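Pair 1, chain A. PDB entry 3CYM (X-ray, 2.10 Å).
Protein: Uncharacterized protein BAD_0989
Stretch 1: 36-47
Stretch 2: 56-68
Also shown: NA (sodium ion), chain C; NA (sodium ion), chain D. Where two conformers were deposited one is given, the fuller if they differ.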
# COMPACT_ATOMS: atom_id res chain seq x y z
N SER A 36 -7.31 3.05 30.37
CA SER A 36 -6.87 3.93 31.45
C SER A 36 -6.05 5.12 30.95
O SER A 36 -5.67 5.99 31.73
CB SER A 36 -6.07 3.11 32.47
OG SER A 36 -5.65 3.91 33.56
N SER A 37 -5.77 5.15 29.65
CA SER A 37 -4.90 6.18 29.08
C SER A 37 -5.66 7.34 28.43
O SER A 37 -6.87 7.26 28.23
CB SER A 37 -3.92 5.55 28.09
OG SER A 37 -3.03 4.68 28.78
N HIS A 38 -4.93 8.41 28.10
CA HIS A 38 -5.51 9.63 27.51
C HIS A 38 -4.83 10.01 26.20
O HIS A 38 -3.72 9.55 25.89
CB HIS A 38 -5.43 10.80 28.49
CG HIS A 38 -6.25 10.63 29.72
ND1 HIS A 38 -7.45 11.28 29.92
CD2 HIS A 38 -6.04 9.88 30.84
CE1 HIS A 38 -7.95 10.94 31.10
NE2 HIS A 38 -7.11 10.09 31.67
N GLY A 39 -5.50 10.86 25.43
CA GLY A 39 -4.96 11.34 24.16
C GLY A 39 -4.97 10.29 23.06
O GLY A 39 -5.61 9.25 23.17
N SER A 40 -4.21 10.57 22.00
CA SER A 40 -4.26 9.82 20.75
C SER A 40 -3.55 8.47 20.78
O SER A 40 -2.64 8.24 21.57
CB SER A 40 -3.67 10.66 19.62
OG SER A 40 -4.34 11.89 19.47
N LEU A 41 -3.99 7.59 19.88
CA LEU A 41 -3.40 6.27 19.72
C LEU A 41 -2.42 6.27 18.55
O LEU A 41 -2.82 6.36 17.39
CB LEU A 41 -4.49 5.22 19.49
CG LEU A 41 -4.06 3.75 19.41
CD1 LEU A 41 -3.70 3.18 20.79
CD2 LEU A 41 -5.13 2.91 18.77
N ALA A 42 -1.13 6.20 18.86
CA ALA A 42 -0.10 5.95 17.85
C ALA A 42 -0.25 4.52 17.35
O ALA A 42 -0.29 3.60 18.16
CB ALA A 42 1.28 6.16 18.45
N ALA A 43 -0.35 4.33 16.04
CA ALA A 43 -0.57 3.00 15.45
C ALA A 43 0.35 2.67 14.28
O ALA A 43 0.82 3.57 13.59
CB ALA A 43 -2.02 2.82 15.04
N ASP A 44 0.59 1.38 14.07
CA ASP A 44 1.32 0.87 12.89
C ASP A 44 1.11 -0.64 12.75
O ASP A 44 0.53 -1.28 13.63
CB ASP A 44 2.82 1.18 13.00
CG ASP A 44 3.48 1.30 11.66
OD1 ASP A 44 2.78 1.25 10.63
OD2 ASP A 44 4.72 1.43 11.60
N ALA A 45 1.58 -1.21 11.64
CA ALA A 45 1.51 -2.65 11.41
C ALA A 45 2.64 -3.12 10.53
O ALA A 45 3.10 -2.40 9.64
CB ALA A 45 0.18 -3.02 10.78
N GLU A 46 3.09 -4.34 10.78
CA GLU A 46 4.10 -4.96 9.94
C GLU A 46 3.52 -6.14 9.16
O GLU A 46 2.68 -6.87 9.67
CB GLU A 46 5.30 -5.43 10.76
CG GLU A 46 6.00 -4.33 11.58
CD GLU A 46 6.38 -3.10 10.77
OE1 GLU A 46 6.95 -3.24 9.67
OE2 GLU A 46 6.11 -1.96 11.22
N ARG A 47 4.00 -6.31 7.93
CA ARG A 47 3.58 -7.44 7.11
C ARG A 47 4.77 -8.12 6.43
O ARG A 47 5.82 -7.51 6.21
CB ARG A 47 2.51 -7.03 6.10
CG ARG A 47 2.86 -5.87 5.21
CD ARG A 47 1.59 -5.24 4.64
NE ARG A 47 0.78 -4.63 5.70
CZ ARG A 47 0.87 -3.36 6.09
NH1 ARG A 47 0.10 -2.93 7.07
NH2 ARG A 47 1.72 -2.53 5.51
N GLU A 56 -1.45 -9.63 5.02
CA GLU A 56 -1.86 -9.97 6.38
C GLU A 56 -0.83 -9.40 7.35
O GLU A 56 0.38 -9.49 7.11
CB GLU A 56 -1.97 -11.49 6.53
CG GLU A 56 -2.52 -11.97 7.87
CD GLU A 56 -2.37 -13.47 8.08
OE1 GLU A 56 -2.23 -14.23 7.09
OE2 GLU A 56 -2.38 -13.91 9.25
N ASP A 57 -1.31 -8.78 8.42
CA ASP A 57 -0.42 -8.24 9.43
C ASP A 57 0.16 -9.37 10.28
O ASP A 57 -0.57 -10.22 10.80
CB ASP A 57 -1.16 -7.22 10.31
CG ASP A 57 -1.61 -5.98 9.53
OD1 ASP A 57 -1.06 -5.70 8.44
OD2 ASP A 57 -2.52 -5.28 10.03
N TRP A 58 1.48 -9.39 10.40
CA TRP A 58 2.17 -10.32 11.27
C TRP A 58 2.62 -9.64 12.56
O TRP A 58 3.19 -10.28 13.46
CB TRP A 58 3.34 -10.96 10.52
CG TRP A 58 2.84 -12.02 9.60
CD1 TRP A 58 2.46 -11.87 8.30
CD2 TRP A 58 2.62 -13.40 9.92
NE1 TRP A 58 2.02 -13.07 7.78
CE2 TRP A 58 2.12 -14.03 8.76
CE3 TRP A 58 2.81 -14.16 11.08
CZ2 TRP A 58 1.81 -15.38 8.72
CZ3 TRP A 58 2.50 -15.51 11.04
CH2 TRP A 58 2.00 -16.11 9.87
N LEU A 59 2.37 -8.34 12.64
CA LEU A 59 2.58 -7.56 13.86
C LEU A 59 1.73 -6.30 13.80
O LEU A 59 1.45 -5.77 12.73
CB LEU A 59 4.06 -7.21 14.07
CG LEU A 59 4.47 -6.58 15.42
CD1 LEU A 59 4.18 -7.47 16.62
CD2 LEU A 59 5.92 -6.21 15.39
N VAL A 60 1.33 -5.83 14.97
CA VAL A 60 0.49 -4.66 15.11
C VAL A 60 1.05 -3.86 16.31
O VAL A 60 1.31 -4.43 17.37
CB VAL A 60 -0.99 -5.10 15.25
CG1 VAL A 60 -1.72 -4.28 16.21
CG2 VAL A 60 -1.69 -5.09 13.88
N GLN A 61 1.30 -2.57 16.11
CA GLN A 61 2.03 -1.76 17.09
C GLN A 61 1.19 -0.58 17.55
O GLN A 61 0.65 0.15 16.72
CB GLN A 61 3.35 -1.22 16.53
CG GLN A 61 4.29 -2.25 15.94
CD GLN A 61 4.43 -2.13 14.44
OE1 GLN A 61 3.81 -2.88 13.70
NE2 GLN A 61 5.22 -1.17 13.99
N PHE A 62 1.10 -0.41 18.86
CA PHE A 62 0.35 0.70 19.45
C PHE A 62 1.12 1.42 20.54
O PHE A 62 1.98 0.84 21.18
CB PHE A 62 -0.99 0.21 20.01
CG PHE A 62 -1.90 -0.32 18.96
CD1 PHE A 62 -2.38 0.52 17.95
CD2 PHE A 62 -2.26 -1.65 18.95
CE1 PHE A 62 -3.22 0.04 16.96
CE2 PHE A 62 -3.11 -2.14 17.96
CZ PHE A 62 -3.58 -1.29 16.95
N LYS A 63 0.79 2.69 20.72
CA LYS A 63 1.27 3.45 21.86
C LYS A 63 0.19 4.43 22.30
O LYS A 63 -0.43 5.11 21.47
CB LYS A 63 2.57 4.21 21.55
CG LYS A 63 3.21 4.78 22.80
CD LYS A 63 4.38 5.71 22.52
CE LYS A 63 5.07 6.04 23.83
NZ LYS A 63 6.21 6.97 23.66
N ARG A 64 -0.04 4.47 23.61
CA ARG A 64 -0.85 5.52 24.21
C ARG A 64 -0.17 5.96 25.50
O ARG A 64 0.40 5.14 26.22
CB ARG A 64 -2.25 5.01 24.51
CG ARG A 64 -3.31 6.05 24.30
CD ARG A 64 -4.71 5.49 24.43
NE ARG A 64 -5.66 6.58 24.31
CZ ARG A 64 -6.94 6.52 24.67
NH1 ARG A 64 -7.46 5.41 25.19
NH2 ARG A 64 -7.70 7.59 24.51
N ASP A 65 -0.21 7.27 25.76
CA ASP A 65 0.44 7.88 26.93
C ASP A 65 -0.04 7.23 28.23
O ASP A 65 -1.20 7.38 28.63
CB ASP A 65 0.18 9.39 26.94
CG ASP A 65 1.00 10.12 28.00
OD1 ASP A 65 0.53 11.18 28.48
OD2 ASP A 65 2.10 9.65 28.37
N GLY A 66 0.86 6.48 28.87
CA GLY A 66 0.54 5.79 30.11
C GLY A 66 0.46 4.28 29.96
O GLY A 66 0.82 3.54 30.87
N ALA A 67 -0.03 3.84 28.80
CA ALA A 67 -0.09 2.42 28.49
C ALA A 67 1.23 1.95 27.91
O ALA A 67 1.56 0.78 28.00
CB ALA A 67 -1.23 2.15 27.50
N GLY A 68 1.96 2.87 27.28
CA GLY A 68 3.22 2.54 26.65
C GLY A 68 3.03 1.79 25.35
O GLY A 68 1.94 1.80 24.77
NA NA C . 6.40 0.32 9.87
NA NA D . 3.11 1.19 7.89
O HOH W 1 -1.84 9.16 23.80
O HOH W 2 -2.74 8.79 29.91
O HOH W 3 4.84 -0.80 8.50
O HOH W 4 8.03 -0.82 8.39
O HOH W 5 -2.68 -3.24 8.72
O HOH W 6 5.27 2.03 8.70
O HOH W 7 1.98 3.19 9.08
O HOH W 8 2.20 2.65 6.20

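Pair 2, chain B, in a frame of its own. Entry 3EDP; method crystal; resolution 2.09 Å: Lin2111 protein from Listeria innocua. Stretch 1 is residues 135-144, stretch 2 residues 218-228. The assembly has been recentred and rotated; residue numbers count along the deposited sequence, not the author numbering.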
# COMPACT_ATOMS: atom_id res chain seq x y z
N GLU B 135 -14.75 6.63 10.70
CA GLU B 135 -14.77 7.20 12.05
C GLU B 135 -14.95 8.71 12.02
O GLU B 135 -15.89 9.25 12.61
CB GLU B 135 -13.49 6.83 12.81
CG GLU B 135 -12.20 7.09 12.04
CD GLU B 135 -10.96 6.83 12.87
OE1 GLU B 135 -11.08 6.77 14.11
OE2 GLU B 135 -9.87 6.69 12.28
N HIS B 136 -14.04 9.40 11.33
CA HIS B 136 -14.08 10.86 11.25
C HIS B 136 -14.77 11.33 9.97
O HIS B 136 -14.31 12.25 9.30
CB HIS B 136 -12.67 11.44 11.36
CG HIS B 136 -12.65 12.92 11.59
ND1 HIS B 136 -13.46 13.54 12.52
CD2 HIS B 136 -11.89 13.90 11.04
CE1 HIS B 136 -13.22 14.84 12.51
NE2 HIS B 136 -12.27 15.08 11.62
N GLY B 137 -15.89 10.68 9.64
CA GLY B 137 -16.68 11.07 8.49
C GLY B 137 -16.39 10.28 7.23
O GLY B 137 -15.62 9.32 7.23
N ALA B 138 -17.03 10.69 6.14
CA ALA B 138 -16.90 10.00 4.87
C ALA B 138 -15.54 10.23 4.22
O ALA B 138 -14.99 11.33 4.25
CB ALA B 138 -18.03 10.41 3.93
N THR B 139 -14.99 9.17 3.64
CA THR B 139 -13.78 9.28 2.86
C THR B 139 -14.11 9.12 1.38
O THR B 139 -15.16 8.57 1.02
CB THR B 139 -12.75 8.22 3.26
OG1 THR B 139 -13.28 6.92 2.96
CG2 THR B 139 -12.42 8.32 4.76
N LEU B 140 -13.22 9.59 0.53
CA LEU B 140 -13.44 9.54 -0.90
C LEU B 140 -12.23 8.94 -1.59
O LEU B 140 -11.09 9.34 -1.32
CB LEU B 140 -13.71 10.95 -1.43
CG LEU B 140 -13.76 11.12 -2.95
CD1 LEU B 140 -15.02 10.48 -3.48
CD2 LEU B 140 -13.73 12.59 -3.31
N ASP B 141 -12.46 7.97 -2.46
CA ASP B 141 -11.38 7.35 -3.20
C ASP B 141 -11.57 7.53 -4.69
O ASP B 141 -12.69 7.44 -5.20
CB ASP B 141 -11.25 5.86 -2.88
CG ASP B 141 -10.49 5.61 -1.60
OD1 ASP B 141 -9.34 5.12 -1.69
OD2 ASP B 141 -11.02 5.92 -0.52
N ARG B 142 -10.48 7.80 -5.39
CA ARG B 142 -10.49 7.81 -6.84
C ARG B 142 -9.38 6.90 -7.35
O ARG B 142 -8.22 7.01 -6.92
CB ARG B 142 -10.37 9.23 -7.39
CG ARG B 142 -9.81 9.31 -8.80
CD ARG B 142 -10.61 10.26 -9.69
NE ARG B 142 -11.22 11.37 -8.95
CZ ARG B 142 -10.54 12.34 -8.33
NH1 ARG B 142 -9.21 12.34 -8.34
NH2 ARG B 142 -11.20 13.30 -7.69
N LEU B 143 -9.75 6.00 -8.25
CA LEU B 143 -8.83 5.04 -8.86
C LEU B 143 -8.76 5.26 -10.37
O LEU B 143 -9.78 5.49 -11.04
CB LEU B 143 -9.34 3.62 -8.65
CG LEU B 143 -8.96 2.80 -7.43
CD1 LEU B 143 -9.57 3.39 -6.17
CD2 LEU B 143 -9.42 1.36 -7.64
N ILE B 144 -7.55 5.17 -10.90
CA ILE B 144 -7.31 5.28 -12.33
C ILE B 144 -6.57 4.02 -12.80
O ILE B 144 -5.49 3.72 -12.31
CB ILE B 144 -6.49 6.53 -12.67
CG1 ILE B 144 -7.14 7.78 -12.08
CG2 ILE B 144 -6.32 6.66 -14.18
CD1 ILE B 144 -8.45 8.18 -12.75
N ALA B 218 -1.33 1.49 -11.89
CA ALA B 218 -2.53 2.05 -11.29
C ALA B 218 -2.24 3.25 -10.39
O ALA B 218 -1.16 3.37 -9.83
CB ALA B 218 -3.29 0.98 -10.51
N ILE B 219 -3.22 4.14 -10.27
CA ILE B 219 -3.11 5.28 -9.37
C ILE B 219 -4.35 5.35 -8.50
O ILE B 219 -5.47 5.14 -8.98
CB ILE B 219 -3.03 6.60 -10.14
CG1 ILE B 219 -1.79 6.64 -11.03
CG2 ILE B 219 -3.03 7.77 -9.17
CD1 ILE B 219 -1.80 7.78 -12.01
N GLN B 220 -4.14 5.66 -7.22
CA GLN B 220 -5.25 5.87 -6.29
C GLN B 220 -5.06 7.16 -5.50
O GLN B 220 -3.95 7.47 -5.07
CB GLN B 220 -5.36 4.71 -5.32
CG GLN B 220 -6.50 4.83 -4.31
CD GLN B 220 -6.62 3.57 -3.46
OE1 GLN B 220 -5.68 2.80 -3.36
NE2 GLN B 220 -7.79 3.36 -2.86
N TYR B 221 -6.14 7.91 -5.34
CA TYR B 221 -6.13 9.09 -4.48
C TYR B 221 -7.17 8.84 -3.42
O TYR B 221 -8.31 8.52 -3.72
CB TYR B 221 -6.48 10.36 -5.26
CG TYR B 221 -5.54 10.66 -6.39
CD1 TYR B 221 -4.24 11.10 -6.15
CD2 TYR B 221 -5.94 10.51 -7.72
CE1 TYR B 221 -3.37 11.37 -7.19
CE2 TYR B 221 -5.08 10.79 -8.76
CZ TYR B 221 -3.79 11.22 -8.49
OH TYR B 221 -2.94 11.50 -9.53
N HIS B 222 -6.75 8.96 -2.16
CA HIS B 222 -7.65 8.75 -1.04
C HIS B 222 -7.69 10.02 -0.20
O HIS B 222 -6.65 10.62 0.08
CB HIS B 222 -7.16 7.56 -0.20
CG HIS B 222 -7.88 7.40 1.10
ND1 HIS B 222 -9.13 6.82 1.19
CD2 HIS B 222 -7.52 7.73 2.37
CE1 HIS B 222 -9.52 6.81 2.46
NE2 HIS B 222 -8.56 7.36 3.19
N TYR B 223 -8.89 10.45 0.17
CA TYR B 223 -9.06 11.71 0.89
C TYR B 223 -9.76 11.48 2.22
O TYR B 223 -10.74 10.74 2.29
CB TYR B 223 -9.91 12.69 0.07
CG TYR B 223 -9.35 13.05 -1.29
CD1 TYR B 223 -8.56 14.18 -1.45
CD2 TYR B 223 -9.62 12.26 -2.40
CE1 TYR B 223 -8.06 14.52 -2.69
CE2 TYR B 223 -9.11 12.59 -3.64
CZ TYR B 223 -8.33 13.72 -3.78
OH TYR B 223 -7.83 14.06 -5.01
N GLU B 224 -9.25 12.14 3.26
CA GLU B 224 -9.87 12.07 4.58
C GLU B 224 -9.89 13.45 5.23
O GLU B 224 -8.95 14.23 5.07
CB GLU B 224 -9.10 11.14 5.51
CG GLU B 224 -9.17 9.67 5.17
CD GLU B 224 -8.35 8.80 6.12
OE1 GLU B 224 -7.86 9.33 7.15
OE2 GLU B 224 -8.21 7.60 5.85
N ASP B 225 -10.95 13.72 5.97
CA ASP B 225 -11.06 14.93 6.76
C ASP B 225 -9.85 15.03 7.71
O ASP B 225 -9.54 14.08 8.42
CB ASP B 225 -12.37 14.87 7.55
CG ASP B 225 -12.64 16.14 8.35
OD1 ASP B 225 -11.78 17.05 8.36
OD2 ASP B 225 -13.73 16.21 8.96
N ALA B 226 -9.15 16.15 7.69
CA ALA B 226 -7.97 16.32 8.54
C ALA B 226 -8.26 17.09 9.84
O ALA B 226 -7.37 17.34 10.63
CB ALA B 226 -6.83 17.00 7.76
N GLU B 227 -9.52 17.46 10.05
CA GLU B 227 -9.85 18.19 11.26
C GLU B 227 -9.48 17.38 12.49
O GLU B 227 -9.62 16.15 12.50
CB GLU B 227 -11.34 18.56 11.30
CG GLU B 227 -11.73 19.36 12.54
CD GLU B 227 -13.23 19.52 12.69
OE1 GLU B 227 -13.85 20.20 11.84
OE2 GLU B 227 -13.79 18.96 13.66
N SER B 228 -8.99 18.06 13.52
CA SER B 228 -8.62 17.40 14.76
C SER B 228 -8.90 18.34 15.92
O SER B 228 -8.97 19.56 15.75
CB SER B 228 -7.13 17.03 14.73
OG SER B 228 -6.67 16.55 15.99
O HOH W 9 -15.87 14.61 8.29
O HOH W 10 -12.97 11.81 6.32

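Both pairs are two neighbouring antiparallel strands. The strand directions differ by 166° in pair 1 and 169° in pair 2, and the axes approach to 4.6 and 4.7 Å. Fourteen central residues superpose with an RMSD of 0.6 Å. The register is the same: A42(A)–K63(A) falls on L140(B)–Y223(B), A43(A)–F62(A) on D141(B)–H222(B), D44(A)–Q61(A) on R142(B)–Y221(B), A45(A)–V60(A) on L143(B)–Q220(B), and E46(A)–L59(A) on I144(B)–I219(B).

The backbone ladder repeats at matched positions. In pair 1, A42(A) N donates to K63(A) O at 2.9 Å, and K63(A) N to A42(A) O at 2.9 Å. In pair 2, L140(B) N donates to Y223(B) O at 3.3 Å, and Y223(B) N to L140(B) O at 2.9 Å. The last rung differs. L59(A) N to E46(A) O is weak at 3.3 Å, and W58(A) N also donates to E46(A) O, at 2.9 Å. In pair 2, I219(B) N reaches I144(B) O at 3.1 Å, and A218(B), which matches W58(A), offers a CA-H...O contact from its CA to I144(B) O at 3.5 Å.

The side chains differ in character on the face of A43(A) and F62(A). In pair 1 this face is apolar. The small A43(A) touches the ring, with its CB 3.6 Å from F62(A) CE1. L41(A) CD2 adds a contact to F62(A) CD1 at 3.7 Å. In pair 2 the matched pair is polar. H222(B) ND1 donates to D141(B) OD2 at 2.7 Å, and Q220(B) NE2 makes a weak hydrogen bond to D141(B) OD1 at 2.6 Å. One aspartate thus joins two alternate residues of the partner strand. The far side of the imidazole is held too: H222(B) NE2 donates to E224(B) OE2 at 2.7 Å.

The face of D44(A) and E46(A) is mixed in both pairs, but the residues differ. D44(A) and E46(A) bind a sodium ion through D44(A) OD2 and E46(A) OE2, both 2.7 Å from NA (chain C). Q61(A) NE2 donates to E46(A) OE2 at 3.0 Å, so that oxygen serves both the ion and the partner strand. The D44(A) match is R142(B), whose NH1 lies 3.8 Å from Y221(B) CD2. E46(A) and L59(A) give way to two isoleucines, with I144(B) CB 4.3 Å from I219(B) CB.

Near the start of stretch 1, G39(A) matches G137(B), and both have positive phi. R64(A) extends across to this region: its NE and NH2 donate to G39(A) O at 2.9 and 3.0 Å. Its match E224(B) instead packs on T139(B), with E224(B) CG 3.5 Å from T139(B) CG2. Water also links the strands here. Water 1 donates to H38(A) O at 2.8 Å and accepts from D65(A) N at 3.2 Å. Water 10 does likewise with H136(B) O at 3.3 Å and D225(B) N at 2.8 Å.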